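PDB 4AFM: endoglucanase CEL5A from Eubacterium cellulosolvens, which probably binds plant cell-wall glucans, xyloglucan among them, through this non-catalytic family 65 carbohydrate-binding module of a family 5 glycoside hydrolase. Local coordinates for residues S76-V81 and V86-Q91; K94-G97 and D103-Y106. All blocks are in the same frame, centred on the assembly; numbering follows the deposited sequence. Where two conformers were deposited one is given.

Contact 1. Residues S76-V81 and V86-Q91; sequences SPYYVV and VFTKEQ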
ATOM      1  N   SER A  76     -10.537 -18.275   0.180  1.00 10.05           N
ATOM      2  CA  SER A  76     -11.832 -17.682  -0.234  0.89 10.20           C
ATOM      3  C   SER A  76     -12.373 -16.903   0.944  1.00  9.12           C
ATOM      4  O   SER A  76     -12.013 -17.094   2.036  1.00  9.73           O
ATOM      5  CB  SER A  76     -12.786 -18.811  -0.711  0.89 14.31           C
ATOM      6  OG  SER A  76     -12.808 -19.622   0.362  0.89 22.87           O
ATOM      7  N   PRO A  77     -13.372 -16.017   0.663  1.00  8.33           N
ATOM      8  CA  PRO A  77     -13.959 -15.259   1.793  1.00  8.03           C
ATOM      9  C   PRO A  77     -14.504 -16.155   2.885  1.00  7.94           C
ATOM     10  O   PRO A  77     -15.091 -17.196   2.573  1.00  8.97           O
ATOM     11  CB  PRO A  77     -15.109 -14.530   1.053  1.00  8.94           C
ATOM     12  CG  PRO A  77     -14.608 -14.357  -0.388  1.00  8.11           C
ATOM     13  CD  PRO A  77     -13.886 -15.631  -0.637  1.00  8.99           C
ATOM     14  N   TYR A  78     -14.347 -15.740   4.101  1.00  7.38           N
ATOM     15  CA  TYR A  78     -15.081 -16.400   5.175  1.00  8.32           C
ATOM     16  C   TYR A  78     -16.549 -16.337   4.818  1.00  8.09           C
ATOM     17  O   TYR A  78     -17.279 -17.385   4.964  1.00  9.11           O
ATOM     18  CB  TYR A  78     -14.763 -15.721   6.465  1.00 10.66           C
ATOM     19  CG  TYR A  78     -15.385 -16.362   7.687  1.00 13.36           C
ATOM     20  CD1 TYR A  78     -15.488 -17.714   7.851  1.00 19.88           C
ATOM     21  CD2 TYR A  78     -16.009 -15.548   8.603  1.00 15.67           C
ATOM     22  CE1 TYR A  78     -16.163 -18.259   9.043  1.00 22.55           C
ATOM     23  CE2 TYR A  78     -16.579 -16.040   9.812  1.00 20.64           C
ATOM     24  CZ  TYR A  78     -16.661 -17.348   9.944  1.00 20.63           C
ATOM     25  OH  TYR A  78     -17.294 -17.845  11.132  1.00 31.73           O
ATOM     26  N   TYR A  79     -17.069 -15.210   4.373  1.00  6.87           N
ATOM     27  CA  TYR A  79     -18.360 -15.106   3.735  1.00  6.99           C
ATOM     28  C   TYR A  79     -18.362 -13.855   2.916  1.00  6.61           C
ATOM     29  O   TYR A  79     -17.530 -12.932   3.107  1.00  6.88           O
ATOM     30  CB  TYR A  79     -19.523 -15.121   4.782  1.00  8.11           C
ATOM     31  CG  TYR A  79     -19.450 -13.957   5.726  1.00  8.21           C
ATOM     32  CD1 TYR A  79     -18.680 -14.059   6.904  1.00  9.70           C
ATOM     33  CD2 TYR A  79     -20.107 -12.773   5.471  1.00  8.91           C
ATOM     34  CE1 TYR A  79     -18.608 -12.938   7.758  1.00 10.62           C
ATOM     35  CE2 TYR A  79     -20.050 -11.680   6.363  1.00 10.43           C
ATOM     36  CZ  TYR A  79     -19.291 -11.844   7.491  1.00 10.68           C
ATOM     37  OH  TYR A  79     -19.177 -10.701   8.365  1.00 14.87           O
ATOM     38  N   VAL A  80     -19.320 -13.805   2.018  1.00  6.24           N
ATOM     39  CA  VAL A  80     -19.679 -12.585   1.281  0.69  6.67           C
ATOM     40  C   VAL A  80     -21.060 -12.158   1.696  1.00  6.61           C
ATOM     41  O   VAL A  80     -21.957 -13.011   1.980  1.00  6.74           O
ATOM     42  CB  VAL A  80     -19.501 -12.713  -0.217  0.69  6.96           C
ATOM     43  CG1 VAL A  80     -18.040 -13.183  -0.559  0.69  7.34           C
ATOM     44  CG2 VAL A  80     -20.453 -13.585  -0.895  0.69  7.69           C
ATOM     45  N   VAL A  81     -21.311 -10.881   1.706  1.00  7.43           N
ATOM     46  CA  VAL A  81     -22.639 -10.286   1.968  1.00  8.34           C
ATOM     47  C   VAL A  81     -22.722  -9.077   1.117  1.00  9.05           C
ATOM     48  O   VAL A  81     -21.730  -8.301   1.048  1.00  9.03           O
ATOM     49  CB  VAL A  81     -22.874 -10.011   3.422  1.00  8.33           C
ATOM     50  CG1 VAL A  81     -21.852  -9.051   4.029  1.00 11.02           C
ATOM     51  CG2 VAL A  81     -24.278  -9.443   3.649  1.00  9.26           C
ATOM     52  N   VAL A  86     -15.565 -10.846   3.338  1.00  6.39           N
ATOM     53  CA  VAL A  86     -14.957 -10.737   4.673  1.00  6.71           C
ATOM     54  C   VAL A  86     -13.997 -11.836   4.834  1.00  7.02           C
ATOM     55  O   VAL A  86     -14.347 -13.046   4.621  1.00  7.17           O
ATOM     56  CB  VAL A  86     -16.048 -10.753   5.745  1.00  7.82           C
ATOM     57  CG1 VAL A  86     -15.398 -10.725   7.118  1.00  8.82           C
ATOM     58  CG2 VAL A  86     -17.057  -9.643   5.537  1.00  9.21           C
ATOM     59  N   PHE A  87     -12.749 -11.550   5.258  1.00  6.96           N
ATOM     60  CA  PHE A  87     -11.717 -12.535   5.546  1.00  7.01           C
ATOM     61  C   PHE A  87     -11.321 -12.342   7.015  1.00  7.79           C
ATOM     62  O   PHE A  87     -11.208 -11.198   7.449  1.00  9.83           O
ATOM     63  CB  PHE A  87     -10.482 -12.338   4.668  1.00  7.83           C
ATOM     64  CG  PHE A  87     -10.767 -12.394   3.195  1.00  6.58           C
ATOM     65  CD1 PHE A  87     -11.105 -11.251   2.485  1.00  6.76           C
ATOM     66  CD2 PHE A  87     -10.680 -13.608   2.479  1.00  6.81           C
ATOM     67  CE1 PHE A  87     -11.322 -11.272   1.157  1.00  7.17           C
ATOM     68  CE2 PHE A  87     -10.911 -13.626   1.120  1.00  6.72           C
ATOM     69  CZ  PHE A  87     -11.217 -12.465   0.453  1.00  7.03           C
ATOM     70  N   THR A  88     -11.197 -13.372   7.784  1.00  7.68           N
ATOM     71  CA  THR A  88     -10.815 -13.191   9.198  1.00  8.31           C
ATOM     72  C   THR A  88      -9.448 -13.691   9.494  1.00  8.51           C
ATOM     73  O   THR A  88      -8.917 -14.605   8.835  1.00  8.40           O
ATOM     74  CB  THR A  88     -11.751 -13.949  10.116  1.00 10.13           C
ATOM     75  OG1 THR A  88     -11.558 -15.365  10.002  1.00 12.83           O
ATOM     76  CG2 THR A  88     -13.270 -13.638   9.786  1.00 11.59           C
ATOM     77  N   LYS A  89      -8.842 -13.118  10.557  1.00  7.75           N
ATOM     78  CA  LYS A  89      -7.538 -13.564  10.907  1.00  8.50           C
ATOM     79  C   LYS A  89      -7.533 -15.067  11.251  1.00  9.34           C
ATOM     80  O   LYS A  89      -6.589 -15.807  10.917  1.00  8.70           O
ATOM     81  CB  LYS A  89      -6.987 -12.787  12.130  1.00  8.45           C
ATOM     82  CG  LYS A  89      -5.647 -13.272  12.551  1.00  9.27           C
ATOM     83  CD  LYS A  89      -5.115 -12.407  13.706  1.00  9.47           C
ATOM     84  CE  LYS A  89      -3.748 -12.793  14.051  1.00 10.45           C
ATOM     85  NZ  LYS A  89      -3.191 -11.885  15.138  1.00 10.92           N
ATOM     86  N   GLU A  90      -8.560 -15.537  11.949  1.00  9.89           N
ATOM     87  CA  GLU A  90      -8.434 -16.943  12.341  0.69 11.61           C
ATOM     88  C   GLU A  90      -8.549 -17.814  11.020  1.00 10.91           C
ATOM     89  O   GLU A  90      -7.833 -18.860  10.968  1.00 10.87           O
ATOM     90  CB  GLU A  90      -9.552 -17.206  13.324  0.69 15.36           C
ATOM     91  CG  GLU A  90      -9.515 -16.504  14.711  0.69 26.44           C
ATOM     92  CD  GLU A  90      -8.136 -16.113  15.364  0.69 33.71           C
ATOM     93  OE1 GLU A  90      -7.445 -17.031  15.867  0.69 43.33           O
ATOM     94  OE2 GLU A  90      -7.769 -14.870  15.495  0.69 34.12           O
ATOM     95  N   GLN A  91      -9.335 -17.463  10.041  1.00  9.71           N
ATOM     96  CA  GLN A  91      -9.340 -18.227   8.803  1.00 10.48           C
ATOM     97  C   GLN A  91      -7.993 -18.178   8.100  1.00  9.87           C
ATOM     98  O   GLN A  91      -7.431 -19.131   7.582  1.00 10.28           O
ATOM     99  CB  GLN A  91     -10.468 -17.599   8.062  1.00 13.41           C
ATOM    100  CG  GLN A  91     -10.498 -17.972   6.684  1.00 13.80           C
ATOM    101  CD  GLN A  91     -11.295 -17.001   5.805  1.00 11.09           C
ATOM    102  OE1 GLN A  91     -11.422 -15.752   5.944  1.00 11.29           O
ATOM    103  NE2 GLN A  91     -11.811 -17.614   4.777  1.00 11.62           N
TER
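Val86 O accepts from two consecutive residues of the facing chain, weakly in both cases: Tyr78 N lies 2.7 Å from Val86 O but its N-H...O angle is bent to 124°, and Tyr79 N adds a bond to the same oxygen that is weak because it is long. The return bond, Val86 N to Tyr79 O at 2.9 Å, is far straighter. Two residues set against one define a classic beta bulge, placed where strand 79-81 enters its antiparallel hairpin with strand 84-88.

Polar side-chain contacts gather at Gln91. Its amide oxygen takes Thr88 N in the carbonyl plane (Gln91 OE1 to Thr88 N 3.0 Å), while Thr88 OG1 accepts from Gln91 N at 3.1 Å; this reciprocal pair is a capping box at the start of helix 89-96. The other end of the amide reaches across the contact, where Gln91 NE2 gives a weak bond to Ser76 O at 2.8 Å. With an alanine here, Thr88 N and Ser76 O would probably be left without these partners, and the helix start untied from the segment before the bulge.

Among the apolar contacts, Val86 CB lies over one face of the Tyr79 ring, 4.0 Å from its centroid and 19° off the normal, a CH-pi contact. Tyr79 chi1 of 62° sets CG between backbone N and carbonyl carbon, which brings the ring alongside Val86. Thr88 CG2 meets Tyr78 CD2 at 3.5 Å, and Phe87 CZ touches Pro77 CG at 4.0 Å while the Phe87 ring also packs on Leu58 and Ile75.

Contact 2. Residues K94-G97 and D103-Y106; sequences KAYG and DLDY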
ATOM      1  N   LYS A  94      -5.406 -20.339   9.825  1.00  9.48           N
ATOM      2  CA  LYS A  94      -5.569 -21.781   9.554  0.79 10.27           C
ATOM      3  C   LYS A  94      -4.948 -22.103   8.195  1.00  9.95           C
ATOM      4  O   LYS A  94      -4.232 -23.123   8.037  1.00 10.50           O
ATOM      5  CB  LYS A  94      -7.013 -22.115   9.541  0.79 13.07           C
ATOM      6  CG  LYS A  94      -7.214 -23.581   9.173  0.79 17.46           C
ATOM      7  CD  LYS A  94      -8.726 -23.866   9.159  0.79 26.61           C
ATOM      8  CE  LYS A  94      -8.976 -25.359   8.871  0.79 33.06           C
ATOM      9  NZ  LYS A  94     -10.435 -25.626   9.113  0.79 42.46           N
ATOM     10  N   ALA A  95      -5.155 -21.255   7.199  1.00  8.28           N
ATOM     11  CA  ALA A  95      -4.564 -21.486   5.861  1.00  8.32           C
ATOM     12  C   ALA A  95      -3.082 -21.289   5.867  1.00  8.63           C
ATOM     13  O   ALA A  95      -2.329 -21.985   5.169  1.00  9.50           O
ATOM     14  CB  ALA A  95      -5.222 -20.605   4.836  1.00  9.04           C
ATOM     15  N   TYR A  96      -2.560 -20.344   6.654  1.00  8.21           N
ATOM     16  CA  TYR A  96      -1.145 -20.062   6.739  1.00  8.68           C
ATOM     17  C   TYR A  96      -0.408 -21.097   7.540  1.00  9.70           C
ATOM     18  O   TYR A  96       0.807 -21.234   7.418  1.00 10.07           O
ATOM     19  CB  TYR A  96      -0.962 -18.628   7.305  1.00  8.47           C
ATOM     20  CG  TYR A  96       0.444 -18.075   7.170  1.00  7.46           C
ATOM     21  CD1 TYR A  96       0.944 -17.689   5.890  1.00  7.53           C
ATOM     22  CD2 TYR A  96       1.244 -17.875   8.246  1.00  8.22           C
ATOM     23  CE1 TYR A  96       2.216 -17.190   5.737  1.00  7.87           C
ATOM     24  CE2 TYR A  96       2.515 -17.346   8.104  1.00  7.61           C
ATOM     25  CZ  TYR A  96       2.981 -16.999   6.842  1.00  7.60           C
ATOM     26  OH  TYR A  96       4.225 -16.460   6.677  1.00  8.68           O
ATOM     27  N   GLY A  97      -1.117 -21.904   8.393  1.00 10.13           N
ATOM     28  CA  GLY A  97      -0.491 -22.919   9.204  1.00 11.30           C
ATOM     29  C   GLY A  97      -0.213 -22.419  10.550  1.00 12.28           C
ATOM     30  O   GLY A  97       0.265 -23.280  11.366  1.00 15.50           O
ATOM     31  N   ASP A 103       7.238 -14.264   9.611  1.00  8.13           N
ATOM     32  CA  ASP A 103       7.968 -14.600   8.360  1.00  8.88           C
ATOM     33  C   ASP A 103       7.060 -14.332   7.167  1.00  7.51           C
ATOM     34  O   ASP A 103       7.381 -14.853   6.058  1.00  8.98           O
ATOM     35  CB  ASP A 103       8.398 -16.107   8.390  1.00 10.32           C
ATOM     36  CG  ASP A 103       7.164 -17.030   8.724  1.00 11.75           C
ATOM     37  OD1 ASP A 103       5.974 -16.622   8.797  1.00 11.15           O
ATOM     38  OD2 ASP A 103       7.484 -18.273   8.988  1.00 12.41           O
ATOM     39  N   LEU A 104       6.035 -13.536   7.271  1.00  6.58           N
ATOM     40  CA  LEU A 104       5.106 -13.290   6.163  1.00  6.97           C
ATOM     41  C   LEU A 104       5.703 -12.441   5.083  1.00  6.66           C
ATOM     42  O   LEU A 104       6.113 -11.266   5.366  1.00  8.69           O
ATOM     43  CB  LEU A 104       3.859 -12.658   6.742  1.00  6.99           C
ATOM     44  CG  LEU A 104       2.766 -12.319   5.710  1.00  6.28           C
ATOM     45  CD1 LEU A 104       2.209 -13.565   5.021  1.00  6.69           C
ATOM     46  CD2 LEU A 104       1.656 -11.516   6.385  1.00  7.44           C
ATOM     47  N   ASP A 105       5.767 -12.901   3.854  1.00  5.96           N
ATOM     48  CA  ASP A 105       6.397 -12.118   2.751  1.00  6.25           C
ATOM     49  C   ASP A 105       5.414 -11.364   1.919  1.00  5.83           C
ATOM     50  O   ASP A 105       5.851 -10.372   1.254  1.00  7.03           O
ATOM     51  CB  ASP A 105       7.207 -13.079   1.868  1.00  7.35           C
ATOM     52  CG  ASP A 105       8.393 -13.608   2.457  1.00  8.47           C
ATOM     53  OD1 ASP A 105       9.219 -12.759   2.940  1.00 12.27           O
ATOM     54  OD2 ASP A 105       8.691 -14.808   2.499  1.00  9.00           O
ATOM     55  N   TYR A 106       4.148 -11.730   1.858  1.00  5.35           N
ATOM     56  CA  TYR A 106       3.277 -11.189   0.825  1.00  5.19           C
ATOM     57  C   TYR A 106       1.844 -11.296   1.249  1.00  5.09           C
ATOM     58  O   TYR A 106       1.413 -12.395   1.752  1.00  5.24           O
ATOM     59  CB  TYR A 106       3.492 -12.058  -0.465  1.00  5.76           C
ATOM     60  CG  TYR A 106       2.611 -11.678  -1.619  1.00  6.04           C
ATOM     61  CD1 TYR A 106       2.844 -10.518  -2.363  1.00  6.65           C
ATOM     62  CD2 TYR A 106       1.483 -12.460  -1.961  1.00  6.33           C
ATOM     63  CE1 TYR A 106       2.059 -10.191  -3.440  1.00  7.09           C
ATOM     64  CE2 TYR A 106       0.689 -12.095  -3.032  1.00  6.60           C
ATOM     65  CZ  TYR A 106       0.997 -10.986  -3.759  1.00  6.73           C
ATOM     66  OH  TYR A 106       0.131 -10.717  -4.826  1.00  7.67           O
TER
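Tyr96 donates its phenolic hydroxyl to Asp103, the one hydrogen bond that joins helix end 94-97 to loop segment 103-106. Tyr96 OH lies 2.8 Å from Asp103 OD1, and that oxygen sits at the edge of the ring, near its plane. Seen from the acid the geometry differs, because the hydroxyl comes from above the carboxylate, 55° out of its plane, and the ring and carboxylate planes stand 74° apart. The first torsion of Asp103 places CG between its backbone N and carbonyl carbon, which brings the carboxylate within reach of the tyrosine hydroxyl. The second oxygen, OD2, makes a salt bridge with Arg62, so the carboxylate has a separate partner for each oxygen; the nearby positive charge would be expected to favour its ionised form.

The contact closes the connection from helix 89-96 to strand 106-111, part of the four-stranded antiparallel sheet of this family 65 carbohydrate-binding module. Just beyond it, Asp105 and Tyr106 both face Ala61 in a classic beta bulge, where the loop chain joins strand 56-62.

Apolar contact is supplied by Leu104. Its CD1 methyl approaches Tyr96 CE1 at 3.7 Å, the two side chains crossing at a slant, and the Leu104 backbone comes close as well, with Leu104 CA 3.3 Å from Tyr96 OH. With CG anti to the backbone N (chi1 -167°), the Tyr96 ring extends from the helix to this buried spot. There it also packs on Phe60 and Ile71 and meets the Phe101 ring, while Leu104 reaches Phe60, Pro32 and Leu41.

How the contacts relate
Helix 89-96 serves both contacts, whose centres lie about 15 Å apart: contact 1 fixes its start and contact 2 its end. Contact 1 is partly buried, with exposed tyrosines on one side and the buried Val86 and Phe87 on the other, and covers 402 Å² against 132 Å² for the buried contact 2. Their chemistry follows their places. Contact 1 lies on a hairpin, so main-chain bonds dominate and a side-chain amide supplements them. Contact 2 ties a helix end to a loop by side chains, through a hydroxyl-carboxylate bond beside apolar packing. Both reach strand 56-62, Phe87 through Leu58 and Tyr96 through Phe60.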